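Local coordinates for protein ZYRO0G01672p (Zygosaccharomyces rouxii, PDB 4U8T) that binds RNA carrying N6-methyladenosine through its YTH domain and probably serves as a reader of this mark in mRNA, at residues H38-F43 with Q169-D174; N45-S50 with R109-V114; S49-G54 with S143-E148. All coordinates share one frame; numbering follows the deposited sequence.

Contact 1: residues H38-F43 with Q169-D174. With nucleotides of chain G.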
loop_
_atom_site.group_PDB
_atom_site.type_symbol
_atom_site.label_atom_id
_atom_site.label_comp_id
_atom_site.label_asym_id
_atom_site.label_seq_id
_atom_site.Cartn_x
_atom_site.Cartn_y
_atom_site.Cartn_z
ATOM N N HIS A 38 -9.227 -5.238 7.967
ATOM C CA HIS A 38 -8.974 -3.806 7.879
ATOM C C HIS A 38 -8.649 -3.402 6.448
ATOM O O HIS A 38 -8.979 -2.312 6.008
ATOM C CB HIS A 38 -7.842 -3.384 8.790
ATOM C CG HIS A 38 -8.223 -3.280 10.223
ATOM N ND1 HIS A 38 -7.431 -2.644 11.152
ATOM C CD2 HIS A 38 -9.310 -3.716 10.891
ATOM C CE1 HIS A 38 -8.014 -2.698 12.333
ATOM N NE2 HIS A 38 -9.155 -3.345 12.202
ATOM N N VAL A 39 -7.996 -4.301 5.730
ATOM C CA VAL A 39 -7.643 -4.057 4.361
ATOM C C VAL A 39 -8.888 -4.049 3.534
ATOM O O VAL A 39 -9.032 -3.212 2.677
ATOM C CB VAL A 39 -6.675 -5.108 3.825
ATOM C CG1 VAL A 39 -6.286 -4.803 2.411
ATOM C CG2 VAL A 39 -5.467 -5.176 4.709
ATOM N N LYS A 40 -9.795 -4.978 3.788
ATOM C CA LYS A 40 -11.066 -5.001 3.082
ATOM C C LYS A 40 -11.910 -3.753 3.349
ATOM O O LYS A 40 -12.597 -3.246 2.464
ATOM C CB LYS A 40 -11.877 -6.232 3.433
ATOM C CG LYS A 40 -11.445 -7.497 2.781
ATOM C CD LYS A 40 -12.592 -8.417 2.976
ATOM C CE LYS A 40 -12.502 -9.722 2.261
ATOM N NZ LYS A 40 -13.813 -10.405 2.400
ATOM N N LYS A 41 -11.916 -3.311 4.596
ATOM C CA LYS A 41 -12.570 -2.077 4.943
ATOM C C LYS A 41 -11.941 -0.898 4.215
ATOM O O LYS A 41 -12.631 0.034 3.827
ATOM C CB LYS A 41 -12.514 -1.876 6.456
ATOM C CG LYS A 41 -13.359 -2.880 7.146
ATOM C CD LYS A 41 -13.325 -2.777 8.605
ATOM C CE LYS A 41 -14.391 -3.655 9.190
ATOM N NZ LYS A 41 -14.132 -3.887 10.619
ATOM N N SER A 42 -10.636 -0.952 4.002
ATOM C CA SER A 42 -9.981 0.098 3.259
ATOM C C SER A 42 -10.482 0.116 1.838
ATOM O O SER A 42 -10.794 1.166 1.302
ATOM C CB SER A 42 -8.473 -0.082 3.294
ATOM O OG SER A 42 -7.829 0.954 2.603
ATOM N N PHE A 43 -10.623 -1.058 1.240
ATOM C CA PHE A 43 -11.066 -1.129 -0.140
ATOM C C PHE A 43 -12.475 -0.592 -0.287
ATOM O O PHE A 43 -12.754 0.166 -1.186
ATOM C CB PHE A 43 -11.029 -2.561 -0.658
ATOM C CG PHE A 43 -11.641 -2.721 -2.009
ATOM C CD1 PHE A 43 -10.929 -2.413 -3.143
ATOM C CD2 PHE A 43 -12.954 -3.109 -2.148
ATOM C CE1 PHE A 43 -11.495 -2.526 -4.379
ATOM C CE2 PHE A 43 -13.514 -3.207 -3.388
ATOM C CZ PHE A 43 -12.776 -2.917 -4.504
ATOM N N GLN A 169 -5.578 -15.091 -7.361
ATOM C CA GLN A 169 -6.482 -14.954 -6.240
ATOM C C GLN A 169 -6.501 -13.536 -5.724
ATOM O O GLN A 169 -5.668 -12.740 -6.071
ATOM C CB GLN A 169 -6.093 -15.877 -5.102
ATOM C CG GLN A 169 -5.606 -17.232 -5.480
ATOM C CD GLN A 169 -5.093 -17.975 -4.267
ATOM O OE1 GLN A 169 -3.920 -17.848 -3.905
ATOM N NE2 GLN A 169 -5.970 -18.753 -3.623
ATOM N N SER A 170 -7.432 -13.247 -4.839
ATOM C CA SER A 170 -7.618 -11.902 -4.363
ATOM C C SER A 170 -8.493 -11.939 -3.123
ATOM O O SER A 170 -9.278 -12.839 -2.956
ATOM C CB SER A 170 -8.264 -11.044 -5.447
ATOM O OG SER A 170 -9.665 -11.025 -5.286
ATOM N N PHE A 171 -8.418 -10.917 -2.294
ATOM C CA PHE A 171 -9.191 -10.935 -1.088
ATOM C C PHE A 171 -10.634 -10.560 -1.405
ATOM O O PHE A 171 -11.464 -10.486 -0.526
ATOM C CB PHE A 171 -8.579 -10.028 -0.015
ATOM C CG PHE A 171 -8.501 -8.579 -0.381
ATOM C CD1 PHE A 171 -9.644 -7.805 -0.487
ATOM C CD2 PHE A 171 -7.280 -7.957 -0.508
ATOM C CE1 PHE A 171 -9.566 -6.497 -0.789
ATOM C CE2 PHE A 171 -7.205 -6.629 -0.800
ATOM C CZ PHE A 171 -8.339 -5.903 -0.933
ATOM N N LEU A 172 -10.913 -10.312 -2.671
ATOM C CA LEU A 172 -12.256 -10.019 -3.130
ATOM C C LEU A 172 -12.931 -11.224 -3.755
ATOM O O LEU A 172 -13.872 -11.073 -4.510
ATOM C CB LEU A 172 -12.237 -8.875 -4.128
ATOM C CG LEU A 172 -12.041 -7.478 -3.561
ATOM C CD1 LEU A 172 -12.014 -6.470 -4.668
ATOM C CD2 LEU A 172 -13.168 -7.176 -2.613
ATOM N N ASP A 173 -12.463 -12.423 -3.456
ATOM C CA ASP A 173 -13.032 -13.596 -4.081
ATOM C C ASP A 173 -14.204 -14.143 -3.271
ATOM O O ASP A 173 -15.254 -14.416 -3.826
ATOM C CB ASP A 173 -11.976 -14.666 -4.258
ATOM C CG ASP A 173 -10.883 -14.240 -5.175
ATOM O OD1 ASP A 173 -11.036 -13.203 -5.830
ATOM O OD2 ASP A 173 -9.894 -14.969 -5.296
ATOM N N ASP A 174 -14.056 -14.266 -1.959
ATOM C CA ASP A 174 -15.160 -14.753 -1.139
ATOM C C ASP A 174 -16.330 -13.753 -1.047
ATOM O O ASP A 174 -17.237 -13.918 -0.230
ATOM C CB ASP A 174 -14.669 -15.132 0.267
ATOM C CG ASP A 174 -13.966 -13.999 0.980
ATOM O OD1 ASP A 174 -14.224 -12.824 0.668
ATOM O OD2 ASP A 174 -13.150 -14.288 1.873
ATOM C C2 6MZ G 4 -4.380 -2.816 11.272
ATOM C C4 6MZ G 4 -2.184 -2.033 11.177
ATOM C C5 6MZ G 4 -2.657 -0.796 10.585
ATOM O O1P 6MZ G 4 2.504 -0.924 17.365
ATOM O O2P 6MZ G 4 4.272 -2.658 16.834
ATOM N N9 6MZ G 4 -0.864 -1.917 11.265
ATOM N N3 6MZ G 4 -3.086 -2.986 11.483
ATOM N N1 6MZ G 4 -4.877 -1.705 10.750
ATOM C C6 6MZ G 4 -4.105 -0.675 10.383
ATOM N N6 6MZ G 4 -4.637 0.435 9.853
ATOM C C9 6MZ G 4 -6.066 0.575 9.787
ATOM N N7 6MZ G 4 -1.574 -0.036 10.374
ATOM C C8 6MZ G 4 -0.506 -0.723 10.805
ATOM O "O5'" 6MZ G 4 2.435 -2.047 15.240
ATOM C "C5'" 6MZ G 4 2.822 -2.029 13.880
ATOM C "C4'" 6MZ G 4 1.957 -2.942 13.071
ATOM O "O4'" 6MZ G 4 0.666 -2.357 12.934
ATOM C "C1'" 6MZ G 4 0.026 -2.927 11.841
ATOM C "C2'" 6MZ G 4 1.093 -3.423 10.880
ATOM O "O2'" 6MZ G 4 0.894 -4.811 10.709
ATOM C "C3'" 6MZ G 4 2.398 -3.186 11.642
ATOM O "O3'" 6MZ G 4 3.251 -4.300 11.548
ATOM P P 6MZ G 4 3.404 -1.547 16.383
#
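Lys40 and Phe171 mark the closest approach of the two backbones, with their CA atoms 7.5 Å apart, and side chains rather than main-chain bonds bridge the gap. Residues 38-43 belong to helix 36-45, where Ser42 N and Phe43 N bond back to the carbonyls of His38 and Val39. Residues 169-174 have no regular secondary structure beyond a type I beta turn from Ser170 to Asp173. Inside it Ser170 OG accepts from Leu172 N, an ST turn, and donates to Asp173 OD1.

The Phe171 ring meets three helix residues. Val39 CG1 touches CE2 of Phe171 at 3.8 Å, the two side chains crossing at about a right angle. Lys40 CG lies 3.7 Å from Phe171 CD1, the lysine chain sliding past the ring in the opposite direction. Phe43 CB comes in at the ring edge, 4.2 Å from Phe171 CE1. Leu172 adds a CH-pi contact: its CD1 stands over one face of the Phe43 ring, 3.9 Å from the centroid and 22° off the normal. Phe171 and Leu172 also rest on Val119, so the tail lies over both helix 36-45 and strand 111-123. Beyond CG, Lys40 runs extended, and its NZ meets Asp174 OD1 tip to tip at 3.0 Å in a salt bridge on the syn side of the carboxylate.

His38, on the same helix, serves the RNA instead: its ND1 donates to N1 of the methylated adenosine of chain G, 2.8 Å away and in the plane of the imidazole.

Chemically, then, the C-terminal tail is held to the helix mainly by apolar side chains, while the salt bridge pairs charges at the margin, where solvent probably screens part of the attraction, as Asp174 is exposed.

Contact 2: residues N45-S50 with R109-V114. With nucleotides of chain G.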
loop_
_atom_site.group_PDB
_atom_site.type_symbol
_atom_site.label_atom_id
_atom_site.label_comp_id
_atom_site.label_asym_id
_atom_site.label_seq_id
_atom_site.Cartn_x
_atom_site.Cartn_y
_atom_site.Cartn_z
ATOM N N ASN A 45 -14.154 1.391 1.768
ATOM C CA ASN A 45 -14.402 2.697 2.335
ATOM C C ASN A 45 -13.505 3.804 1.852
ATOM O O ASN A 45 -13.731 4.964 2.186
ATOM C CB ASN A 45 -14.267 2.628 3.831
ATOM C CG ASN A 45 -15.288 1.755 4.453
ATOM O OD1 ASN A 45 -16.431 2.154 4.631
ATOM N ND2 ASN A 45 -14.880 0.556 4.826
ATOM N N GLY A 46 -12.469 3.443 1.107
ATOM C CA GLY A 46 -11.594 4.404 0.474
ATOM C C GLY A 46 -10.771 5.228 1.442
ATOM O O GLY A 46 -10.387 6.354 1.150
ATOM N N ILE A 47 -10.482 4.663 2.603
ATOM C CA ILE A 47 -9.596 5.313 3.535
ATOM C C ILE A 47 -8.570 4.317 4.066
ATOM O O ILE A 47 -8.735 3.122 3.938
ATOM C CB ILE A 47 -10.379 5.950 4.704
ATOM C CG1 ILE A 47 -11.073 4.896 5.555
ATOM C CG2 ILE A 47 -11.403 6.928 4.205
ATOM C CD1 ILE A 47 -11.637 5.458 6.830
ATOM N N TRP A 48 -7.482 4.826 4.616
ATOM C CA TRP A 48 -6.515 4.007 5.315
ATOM C C TRP A 48 -5.907 4.829 6.424
ATOM O O TRP A 48 -5.946 6.047 6.408
ATOM C CB TRP A 48 -5.418 3.478 4.372
ATOM C CG TRP A 48 -4.464 2.541 5.061
ATOM C CD1 TRP A 48 -3.153 2.772 5.335
ATOM C CD2 TRP A 48 -4.769 1.264 5.622
ATOM N NE1 TRP A 48 -2.617 1.716 6.011
ATOM C CE2 TRP A 48 -3.580 0.768 6.198
ATOM C CE3 TRP A 48 -5.924 0.481 5.684
ATOM C CZ2 TRP A 48 -3.506 -0.474 6.825
ATOM C CZ3 TRP A 48 -5.849 -0.762 6.309
ATOM C CH2 TRP A 48 -4.644 -1.221 6.880
ATOM N N SER A 49 -5.357 4.153 7.409
ATOM C CA SER A 49 -4.658 4.838 8.449
ATOM C C SER A 49 -3.487 3.995 8.902
ATOM O O SER A 49 -3.536 2.781 8.853
ATOM C CB SER A 49 -5.586 5.132 9.598
ATOM O OG SER A 49 -4.884 5.812 10.602
ATOM N N SER A 50 -2.412 4.639 9.309
ATOM C CA SER A 50 -1.261 3.921 9.792
ATOM C C SER A 50 -1.066 4.200 11.262
ATOM O O SER A 50 -1.962 4.682 11.925
ATOM C CB SER A 50 -0.042 4.310 8.993
ATOM O OG SER A 50 1.091 3.626 9.428
ATOM N N ARG A 109 -7.041 7.044 14.974
ATOM C CA ARG A 109 -7.977 8.138 15.120
ATOM C C ARG A 109 -8.000 9.071 13.927
ATOM O O ARG A 109 -8.948 9.819 13.741
ATOM C CB ARG A 109 -7.623 8.925 16.377
ATOM C CG ARG A 109 -7.531 8.045 17.599
ATOM C CD ARG A 109 -8.378 8.565 18.743
ATOM N NE ARG A 109 -8.238 7.724 19.924
ATOM C CZ ARG A 109 -8.794 6.520 20.040
ATOM N NH1 ARG A 109 -9.508 6.023 19.039
ATOM N NH2 ARG A 109 -8.626 5.790 21.142
ATOM N N HIS A 110 -6.984 9.000 13.086
ATOM C CA HIS A 110 -6.986 9.794 11.872
ATOM C C HIS A 110 -6.818 8.887 10.688
ATOM O O HIS A 110 -6.360 7.780 10.839
ATOM C CB HIS A 110 -5.886 10.840 11.925
ATOM C CG HIS A 110 -5.821 11.568 13.226
ATOM N ND1 HIS A 110 -6.860 12.337 13.699
ATOM C CD2 HIS A 110 -4.855 11.627 14.166
ATOM C CE1 HIS A 110 -6.532 12.846 14.871
ATOM N NE2 HIS A 110 -5.320 12.428 15.177
ATOM N N ALA A 111 -7.160 9.354 9.504
ATOM C CA ALA A 111 -6.987 8.544 8.321
ATOM C C ALA A 111 -6.885 9.422 7.132
ATOM O O ALA A 111 -7.187 10.578 7.206
ATOM C CB ALA A 111 -8.134 7.583 8.153
ATOM N N PHE A 112 -6.516 8.848 6.005
ATOM C CA PHE A 112 -6.475 9.604 4.774
ATOM C C PHE A 112 -7.178 8.837 3.677
ATOM O O PHE A 112 -7.335 7.647 3.776
ATOM C CB PHE A 112 -5.032 9.906 4.374
ATOM C CG PHE A 112 -4.114 8.720 4.432
ATOM C CD1 PHE A 112 -4.028 7.850 3.365
ATOM C CD2 PHE A 112 -3.325 8.488 5.541
ATOM C CE1 PHE A 112 -3.199 6.784 3.406
ATOM C CE2 PHE A 112 -2.488 7.416 5.590
ATOM C CZ PHE A 112 -2.422 6.566 4.518
ATOM N N LYS A 113 -7.579 9.524 2.624
ATOM C CA LYS A 113 -8.275 8.883 1.527
ATOM C C LYS A 113 -7.324 8.117 0.667
ATOM O O LYS A 113 -6.207 8.549 0.416
ATOM C CB LYS A 113 -9.032 9.908 0.676
ATOM C CG LYS A 113 -10.203 10.513 1.392
ATOM C CD LYS A 113 -10.932 11.523 0.571
ATOM C CE LYS A 113 -12.208 11.918 1.305
ATOM N NZ LYS A 113 -13.047 12.937 0.614
ATOM N N VAL A 114 -7.790 6.972 0.200
ATOM C CA VAL A 114 -7.027 6.141 -0.723
ATOM C C VAL A 114 -7.887 5.749 -1.904
ATOM O O VAL A 114 -9.093 5.679 -1.812
ATOM C CB VAL A 114 -6.471 4.844 -0.053
ATOM C CG1 VAL A 114 -5.416 5.161 0.957
ATOM C CG2 VAL A 114 -7.564 4.039 0.566
ATOM C C2 6MZ G 4 -4.380 -2.816 11.272
ATOM C C4 6MZ G 4 -2.184 -2.033 11.177
ATOM C C5 6MZ G 4 -2.657 -0.796 10.585
ATOM O O1P 6MZ G 4 2.504 -0.924 17.365
ATOM O O2P 6MZ G 4 4.272 -2.658 16.834
ATOM N N9 6MZ G 4 -0.864 -1.917 11.265
ATOM N N3 6MZ G 4 -3.086 -2.986 11.483
ATOM N N1 6MZ G 4 -4.877 -1.705 10.750
ATOM C C6 6MZ G 4 -4.105 -0.675 10.383
ATOM N N6 6MZ G 4 -4.637 0.435 9.853
ATOM C C9 6MZ G 4 -6.066 0.575 9.787
ATOM N N7 6MZ G 4 -1.574 -0.036 10.374
ATOM C C8 6MZ G 4 -0.506 -0.723 10.805
ATOM O "O5'" 6MZ G 4 2.435 -2.047 15.240
ATOM C "C5'" 6MZ G 4 2.822 -2.029 13.880
ATOM C "C4'" 6MZ G 4 1.957 -2.942 13.071
ATOM O "O4'" 6MZ G 4 0.666 -2.357 12.934
ATOM C "C1'" 6MZ G 4 0.026 -2.927 11.841
ATOM C "C2'" 6MZ G 4 1.093 -3.423 10.880
ATOM O "O2'" 6MZ G 4 0.894 -4.811 10.709
ATOM C "C3'" 6MZ G 4 2.398 -3.186 11.642
ATOM O "O3'" 6MZ G 4 3.251 -4.300 11.548
ATOM P P 6MZ G 4 3.404 -1.547 16.383
#
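Trp48 and Phe112 exchange two backbone hydrogen bonds, Trp48 N to Phe112 O and Phe112 N to Trp48 O, each 2.9 Å long. Val114 N gives a third to Gly46 O at 2.8 Å. Ser49 OG also donates to His110 O, though that bond is modelled too short for its length to be trusted. The carbonyl of Ser49 takes the N6 hydrogen of the methylated adenosine of chain G, with Ser49 O and N6 2.8 Å apart.

The ladder is antiparallel, Ile47 facing Lys113 as a non-hydrogen-bonded pair, and it adds the short strand 47-48 to the margin of the mixed sheet of the YTH domain, beside strand 111-123. Trp48 also forms one wall of the methyladenine pocket, consistent with the aromatic cage known in this family: N6 lies 3.3 Å above the indole plane, toward the six-membered ring, and the methyl carbon C9 is 3.7 Å from Trp48 CZ3. CG of Trp48 is anti to the backbone N (chi1 -176°); the side chain lies side by side with that of Phe112, pointing the same way. Trp48 CD1 is 3.9 Å from Phe112 CZ, and the five-membered ring of the indole is turned 73° from the Phe112 ring. The oxygen of Trp48 sits over the centre of the Phe112 ring. Val114 CG1 packs on Trp48 CB, and Ala111 CB makes a looser contact with Ile47 CD1.

Contact 3: residues S49-G54 with S143-E148. With nucleotides of chain G.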
loop_
_atom_site.group_PDB
_atom_site.type_symbol
_atom_site.label_atom_id
_atom_site.label_comp_id
_atom_site.label_asym_id
_atom_site.label_seq_id
_atom_site.Cartn_x
_atom_site.Cartn_y
_atom_site.Cartn_z
ATOM N N SER A 49 -5.357 4.153 7.409
ATOM C CA SER A 49 -4.658 4.838 8.449
ATOM C C SER A 49 -3.487 3.995 8.902
ATOM O O SER A 49 -3.536 2.781 8.853
ATOM C CB SER A 49 -5.586 5.132 9.598
ATOM O OG SER A 49 -4.884 5.812 10.602
ATOM N N SER A 50 -2.412 4.639 9.309
ATOM C CA SER A 50 -1.261 3.921 9.792
ATOM C C SER A 50 -1.066 4.200 11.262
ATOM O O SER A 50 -1.962 4.682 11.925
ATOM C CB SER A 50 -0.042 4.310 8.993
ATOM O OG SER A 50 1.091 3.626 9.428
ATOM N N THR A 51 0.112 3.929 11.780
ATOM C CA THR A 51 0.377 4.242 13.166
ATOM C C THR A 51 0.593 5.716 13.384
ATOM O O THR A 51 0.528 6.505 12.464
ATOM C CB THR A 51 1.591 3.515 13.668
ATOM O OG1 THR A 51 2.701 3.818 12.816
ATOM C CG2 THR A 51 1.354 2.040 13.658
ATOM N N PHE A 52 0.835 6.087 14.628
ATOM C CA PHE A 52 1.159 7.454 14.956
ATOM C C PHE A 52 2.319 7.949 14.134
ATOM O O PHE A 52 2.201 8.948 13.451
ATOM C CB PHE A 52 1.460 7.579 16.444
ATOM C CG PHE A 52 1.910 8.941 16.853
ATOM C CD1 PHE A 52 0.992 9.945 17.092
ATOM C CD2 PHE A 52 3.249 9.217 17.019
ATOM C CE1 PHE A 52 1.403 11.189 17.448
ATOM C CE2 PHE A 52 3.650 10.463 17.387
ATOM C CZ PHE A 52 2.728 11.444 17.608
ATOM N N TYR A 53 3.424 7.214 14.174
ATOM C CA TYR A 53 4.639 7.561 13.444
ATOM C C TYR A 53 4.528 7.293 11.946
ATOM O O TYR A 53 5.045 8.045 11.135
ATOM C CB TYR A 53 5.799 6.770 13.988
ATOM C CG TYR A 53 6.293 7.190 15.320
ATOM C CD1 TYR A 53 6.946 8.396 15.493
ATOM C CD2 TYR A 53 6.122 6.378 16.420
ATOM C CE1 TYR A 53 7.425 8.771 16.713
ATOM C CE2 TYR A 53 6.594 6.745 17.646
ATOM C CZ TYR A 53 7.247 7.944 17.788
ATOM O OH TYR A 53 7.713 8.313 19.017
ATOM N N GLY A 54 3.849 6.210 11.608
ATOM C CA GLY A 54 3.579 5.834 10.239
ATOM C C GLY A 54 2.777 6.840 9.472
ATOM O O GLY A 54 3.070 7.107 8.324
ATOM N N SER A 143 9.627 -6.186 5.157
ATOM C CA SER A 143 9.563 -4.786 5.479
ATOM C C SER A 143 8.557 -4.505 6.552
ATOM O O SER A 143 7.525 -5.151 6.636
ATOM C CB SER A 143 9.187 -3.992 4.252
ATOM O OG SER A 143 9.832 -4.535 3.145
ATOM N N ARG A 144 8.831 -3.472 7.319
ATOM C CA ARG A 144 7.881 -3.009 8.285
ATOM C C ARG A 144 6.911 -2.097 7.579
ATOM O O ARG A 144 7.139 -1.689 6.448
ATOM C CB ARG A 144 8.576 -2.274 9.431
ATOM C CG ARG A 144 9.204 -3.162 10.482
ATOM C CD ARG A 144 9.766 -2.331 11.591
ATOM N NE ARG A 144 10.049 -3.025 12.857
ATOM C CZ ARG A 144 9.242 -3.839 13.540
ATOM N NH1 ARG A 144 8.013 -4.137 13.134
ATOM N NH2 ARG A 144 9.688 -4.369 14.668
ATOM N N ASP A 145 5.824 -1.803 8.265
ATOM C CA ASP A 145 4.833 -0.851 7.837
ATOM C C ASP A 145 5.454 0.515 7.543
ATOM O O ASP A 145 6.211 1.037 8.339
ATOM C CB ASP A 145 3.756 -0.770 8.912
ATOM C CG ASP A 145 2.658 0.161 8.561
ATOM O OD1 ASP A 145 2.285 0.217 7.392
ATOM O OD2 ASP A 145 2.162 0.845 9.460
ATOM N N THR A 146 5.132 1.051 6.367
ATOM C CA THR A 146 5.637 2.317 5.816
ATOM C C THR A 146 7.131 2.286 5.492
ATOM O O THR A 146 7.796 3.303 5.438
ATOM C CB THR A 146 5.319 3.570 6.709
ATOM O OG1 THR A 146 6.057 3.547 7.926
ATOM C CG2 THR A 146 3.868 3.632 7.014
ATOM N N GLN A 147 7.637 1.104 5.207
ATOM C CA GLN A 147 8.930 0.990 4.595
ATOM C C GLN A 147 8.915 1.500 3.177
ATOM O O GLN A 147 8.125 1.041 2.367
ATOM C CB GLN A 147 9.381 -0.447 4.615
ATOM C CG GLN A 147 10.583 -0.675 3.762
ATOM C CD GLN A 147 11.799 0.042 4.257
ATOM O OE1 GLN A 147 12.287 -0.215 5.345
ATOM N NE2 GLN A 147 12.297 0.954 3.454
ATOM N N GLU A 148 9.810 2.434 2.871
ATOM C CA GLU A 148 9.868 3.010 1.541
ATOM C C GLU A 148 10.659 2.140 0.561
ATOM O O GLU A 148 11.675 1.549 0.909
ATOM C CB GLU A 148 10.462 4.416 1.575
ATOM C CG GLU A 148 10.482 5.054 0.196
ATOM C CD GLU A 148 10.773 6.524 0.170
ATOM O OE1 GLU A 148 11.060 7.119 1.224
ATOM O OE2 GLU A 148 10.714 7.097 -0.929
ATOM P P C G 5 4.787 -4.129 11.210
ATOM O OP1 C G 5 5.577 -4.622 12.340
ATOM O OP2 C G 5 4.947 -2.763 10.756
ATOM O "O5'" C G 5 5.016 -5.082 9.976
ATOM C "C5'" C G 5 5.218 -6.471 10.134
ATOM C "C4'" C G 5 6.445 -6.898 9.396
ATOM O "O4'" C G 5 7.594 -6.323 10.012
ATOM C "C3'" C G 5 6.760 -8.375 9.318
ATOM O "O3'" C G 5 6.058 -8.949 8.236
ATOM C "C2'" C G 5 8.277 -8.407 9.112
ATOM O "O2'" C G 5 8.600 -8.476 7.738
ATOM C "C1'" C G 5 8.725 -7.042 9.643
ATOM N N1 C G 5 9.666 -7.054 10.766
ATOM C C2 C G 5 10.754 -6.216 10.552
ATOM O O2 C G 5 10.824 -5.599 9.484
ATOM N N3 C G 5 11.695 -6.075 11.495
ATOM C C4 C G 5 11.558 -6.739 12.614
ATOM N N4 C G 5 12.528 -6.568 13.494
ATOM C C5 C G 5 10.451 -7.603 12.858
ATOM C C6 C G 5 9.510 -7.744 11.916
ATOM P P G G 3 6.261 1.937 20.163
ATOM O OP1 G G 3 5.901 0.895 21.122
ATOM O OP2 G G 3 7.622 2.078 19.640
ATOM O "O5'" G G 3 5.305 1.604 18.960
ATOM C "C5'" G G 3 5.111 2.508 17.898
ATOM C "C4'" G G 3 4.469 1.814 16.727
ATOM O "O4'" G G 3 4.671 2.652 15.568
ATOM C "C3'" G G 3 5.115 0.476 16.388
ATOM O "O3'" G G 3 4.178 -0.332 15.703
ATOM C "C2'" G G 3 6.191 0.877 15.409
ATOM O "O2'" G G 3 6.612 -0.153 14.556
ATOM C "C1'" G G 3 5.488 1.979 14.633
ATOM N N9 G G 3 6.415 2.929 14.018
ATOM C C8 G G 3 6.381 3.352 12.723
ATOM N N7 G G 3 7.307 4.197 12.428
ATOM C C5 G G 3 8.004 4.338 13.619
ATOM C C6 G G 3 9.127 5.119 13.934
ATOM O O6 G G 3 9.749 5.875 13.215
ATOM N N1 G G 3 9.501 4.960 15.249
ATOM C C2 G G 3 8.885 4.153 16.155
ATOM N N2 G G 3 9.376 4.107 17.385
ATOM N N3 G G 3 7.851 3.433 15.875
ATOM C C4 G G 3 7.459 3.570 14.608
ATOM C C2 6MZ G 4 -4.380 -2.816 11.272
ATOM C C4 6MZ G 4 -2.184 -2.033 11.177
ATOM C C5 6MZ G 4 -2.657 -0.796 10.585
ATOM O O1P 6MZ G 4 2.504 -0.924 17.365
ATOM O O2P 6MZ G 4 4.272 -2.658 16.834
ATOM N N9 6MZ G 4 -0.864 -1.917 11.265
ATOM N N3 6MZ G 4 -3.086 -2.986 11.483
ATOM N N1 6MZ G 4 -4.877 -1.705 10.750
ATOM C C6 6MZ G 4 -4.105 -0.675 10.383
ATOM N N6 6MZ G 4 -4.637 0.435 9.853
ATOM C C9 6MZ G 4 -6.066 0.575 9.787
ATOM N N7 6MZ G 4 -1.574 -0.036 10.374
ATOM C C8 6MZ G 4 -0.506 -0.723 10.805
ATOM O "O5'" 6MZ G 4 2.435 -2.047 15.240
ATOM C "C5'" 6MZ G 4 2.822 -2.029 13.880
ATOM C "C4'" 6MZ G 4 1.957 -2.942 13.071
ATOM O "O4'" 6MZ G 4 0.666 -2.357 12.934
ATOM C "C1'" 6MZ G 4 0.026 -2.927 11.841
ATOM C "C2'" 6MZ G 4 1.093 -3.423 10.880
ATOM O "O2'" 6MZ G 4 0.894 -4.811 10.709
ATOM C "C3'" 6MZ G 4 2.398 -3.186 11.642
ATOM O "O3'" 6MZ G 4 3.251 -4.300 11.548
ATOM P P 6MZ G 4 3.404 -1.547 16.383
HETATM O O HOH W 1 3.991 1.841 11.465
#
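Ser50 and Asp145 supply the direct hydrogen bond: Ser50 OG donates to Asp145 OD2 at 3.0 Å, on the syn side of the carboxylate. The aspartate CG is anti to its backbone N (chi1 -179°), which places CG where OD2 can meet Ser50 OG. A water adds a second link, donating to the same OD2 at 2.9 Å and lying 2.7 Å from Thr51 OG1. OD1 of Asp145 accepts from Lys32 N, in strand 27-33.

These bonds join the start of helix 52-63 to the loop between strands 138-139 and 148-149. Thr51 is the N-cap of that helix, its OG1 accepting from Gly54 N, and the loop bends in a type II beta turn from Arg144 to Gln147. Replacing Asp145 by an alanine would probably leave Ser50 OG and the bridging water without OD2 as acceptor, and Lys32 N without OD1.

Van der Waals contact is slight: Thr146 CG2 rests 3.7 Å from Ser50 OG and 3.8 Å from Gly54 O.

Contacts with the RNA of chain G flank the junction. Asp145 N donates to OP2 of cytidine C5 of chain G at 2.8 Å. The Arg144 guanidinium lays one face against the base of that cytidine and turns its edge to the phosphate. On the helix side, one face of the Tyr53 ring packs against the base of guanosine G3 of chain G.

In the fold
All three contacts start in one run of chain, helix 36-45, strand 47-48 and the beginning of helix 52-63, and reach out to later parts of the YTH domain. Contact 2 lies in the mixed sheet; contact 1 fastens the C-terminal tail to the helix before it, and contact 3 ties the helix after it to the 143-148 loop. Centres of contacts 1 and 2 lie about 15 Å apart, with Ser42 OG touching Ile47 O; those of contacts 2 and 3, which share Ser49 and Ser50, about 13 Å. Contacts 1 and 3 have centres about 20 Å and nearest atoms about 6 Å apart. The run 38-54 thus lines the methyladenine site, with His38, Trp48 and Ser49 all on the base.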